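PDB 2YX6: hypothetical protein PH0822 from Pyrococcus horikoshii, which is of uncharacterised function but binds ADP and belongs to the family of dinitrogenase iron-molybdenum cofactor biosynthesis proteins. Local coordinates for residues R2-A7 with H62-V67. Numbering follows the deposited sequence.
Sequences RVAIPA and HGAKIV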
loop_
_atom_site.group_PDB
_atom_site.type_symbol
_atom_site.label_atom_id
_atom_site.label_comp_id
_atom_site.label_asym_id
_atom_site.label_seq_id
_atom_site.Cartn_x
_atom_site.Cartn_y
_atom_site.Cartn_z
ATOM N N ARG A 2 -4.365 -0.332 -10.020
ATOM C CA ARG A 2 -4.532 -1.760 -10.154
ATOM C C ARG A 2 -4.159 -2.494 -8.863
ATOM O O ARG A 2 -3.132 -2.271 -8.234
ATOM C CB ARG A 2 -3.849 -2.261 -11.456
ATOM C CG ARG A 2 -3.720 -3.755 -11.548
ATOM C CD ARG A 2 -3.164 -4.140 -12.924
ATOM N NE ARG A 2 -3.673 -3.253 -13.982
ATOM C CZ ARG A 2 -3.331 -3.328 -15.270
ATOM N NH1 ARG A 2 -3.826 -2.461 -16.195
ATOM N NH2 ARG A 2 -2.511 -4.268 -15.637
ATOM N N VAL A 3 -5.084 -3.317 -8.414
ATOM C CA VAL A 3 -4.937 -4.048 -7.168
ATOM C C VAL A 3 -4.897 -5.532 -7.469
ATOM O O VAL A 3 -5.727 -6.039 -8.231
ATOM C CB VAL A 3 -6.076 -3.697 -6.222
ATOM C CG1 VAL A 3 -5.931 -4.456 -4.861
ATOM C CG2 VAL A 3 -6.125 -2.148 -6.064
ATOM N N ALA A 4 -3.918 -6.200 -6.857
ATOM C CA ALA A 4 -3.649 -7.637 -6.974
ATOM C C ALA A 4 -4.106 -8.382 -5.693
ATOM O O ALA A 4 -3.825 -7.933 -4.613
ATOM C CB ALA A 4 -2.139 -7.832 -7.130
ATOM N N ILE A 5 -4.735 -9.534 -5.849
ATOM C CA ILE A 5 -5.278 -10.291 -4.742
ATOM C C ILE A 5 -5.050 -11.788 -4.981
ATOM O O ILE A 5 -5.475 -12.310 -5.981
ATOM C CB ILE A 5 -6.793 -10.026 -4.511
ATOM C CG1 ILE A 5 -7.074 -8.545 -4.232
ATOM C CG2 ILE A 5 -7.310 -10.913 -3.341
ATOM C CD1 ILE A 5 -7.642 -7.938 -5.292
ATOM N N PRO A 6 -4.405 -12.486 -4.013
ATOM C CA PRO A 6 -4.189 -13.941 -4.177
ATOM C C PRO A 6 -5.517 -14.674 -3.984
ATOM O O PRO A 6 -6.257 -14.351 -3.026
ATOM C CB PRO A 6 -3.196 -14.299 -3.056
ATOM C CG PRO A 6 -3.494 -13.306 -1.919
ATOM C CD PRO A 6 -3.939 -11.986 -2.700
ATOM N N ALA A 7 -5.861 -15.594 -4.898
ATOM C CA ALA A 7 -7.148 -16.276 -4.836
ATOM C C ALA A 7 -6.946 -17.712 -4.448
ATOM O O ALA A 7 -5.940 -18.324 -4.828
ATOM C CB ALA A 7 -7.851 -16.214 -6.173
ATOM N N HIS A 62 2.594 -7.334 -13.905
ATOM C CA HIS A 62 1.187 -7.136 -14.211
ATOM C C HIS A 62 0.614 -5.769 -13.877
ATOM O O HIS A 62 -0.571 -5.545 -14.037
ATOM C CB HIS A 62 0.378 -8.250 -13.578
ATOM C CG HIS A 62 0.430 -9.525 -14.372
ATOM N ND1 HIS A 62 1.519 -10.371 -14.344
ATOM C CD2 HIS A 62 -0.450 -10.068 -15.253
ATOM C CE1 HIS A 62 1.291 -11.405 -15.140
ATOM N NE2 HIS A 62 0.104 -11.243 -15.704
ATOM N N GLY A 63 1.449 -4.839 -13.484
ATOM C CA GLY A 63 1.010 -3.445 -13.294
ATOM C C GLY A 63 0.377 -3.173 -11.945
ATOM O O GLY A 63 -0.150 -2.096 -11.743
ATOM N N ALA A 64 0.393 -4.151 -11.012
ATOM C CA ALA A 64 -0.355 -3.948 -9.748
ATOM C C ALA A 64 0.509 -3.089 -8.849
ATOM O O ALA A 64 1.732 -3.283 -8.790
ATOM C CB ALA A 64 -0.689 -5.240 -9.117
ATOM N N LYS A 65 -0.091 -2.099 -8.187
ATOM C CA LYS A 65 0.699 -1.241 -7.311
ATOM C C LYS A 65 0.285 -1.463 -5.867
ATOM O O LYS A 65 0.961 -1.033 -4.948
ATOM C CB LYS A 65 0.495 0.241 -7.690
ATOM C CG LYS A 65 0.846 0.547 -9.175
ATOM C CD LYS A 65 1.505 1.926 -9.306
ATOM C CE LYS A 65 2.869 1.936 -8.647
ATOM N NZ LYS A 65 3.691 0.826 -9.244
ATOM N N ILE A 66 -0.821 -2.172 -5.680
ATOM C CA ILE A 66 -1.247 -2.567 -4.335
ATOM C C ILE A 66 -1.587 -4.055 -4.308
ATOM O O ILE A 66 -2.149 -4.584 -5.223
ATOM C CB ILE A 66 -2.486 -1.751 -3.855
ATOM C CG1 ILE A 66 -2.127 -0.272 -3.821
ATOM C CG2 ILE A 66 -2.969 -2.264 -2.462
ATOM C CD1 ILE A 66 -3.129 0.594 -3.083
ATOM N N VAL A 67 -1.216 -4.724 -3.234
ATOM C CA VAL A 67 -1.542 -6.140 -3.035
ATOM C C VAL A 67 -2.348 -6.266 -1.745
ATOM O O VAL A 67 -1.905 -5.766 -0.684
ATOM C CB VAL A 67 -0.243 -6.959 -2.923
ATOM C CG1 VAL A 67 -0.544 -8.401 -2.538
ATOM C CG2 VAL A 67 0.570 -6.846 -4.210
#
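Arg-2 reaches over the turn at His-62 and Gly-63. Its CG lies anti to the backbone N (chi1 168°), 3.8 Å from Ala-64 CA. NH2 donates to the carbonyl of His-62, with NH2 to O at 2.8 Å and the oxygen 20° out of the guanidinium plane. NH1 forms a salt bridge with Asp-31, so the guanidinium is gripped by Asp-31 of strand 26-33 on one nitrogen and by the loop carbonyl of His-62 on the other. An alanine here would probably leave Asp-31 without this charge partner and the His-62 carbonyl without this donor. The backbone O of Arg-2 accepts from Lys-65 N at 3.0 Å and, weakly, from Ile-66 N. From here the segments pair as parallel neighbours: strand 2-7 is central in the mixed sheet, and helix 54-61 leads into strand 66-68 beside it. Ala-4 N bonds to Ile-66 O at 2.9 Å, nearly straight at 176°. The CB of Ala-4 meets Ala-64 CB at 3.6 Å and Val-67 CG2 at 4.1 Å, on the face packed by Ile-59 of helix 54-61. Val-3 and Ile-66 share the other face, where both touch Phe-102 of helix 95-103. The Val-67 side chain lies about 4 Å from that of Val-87, an ADP-binding residue.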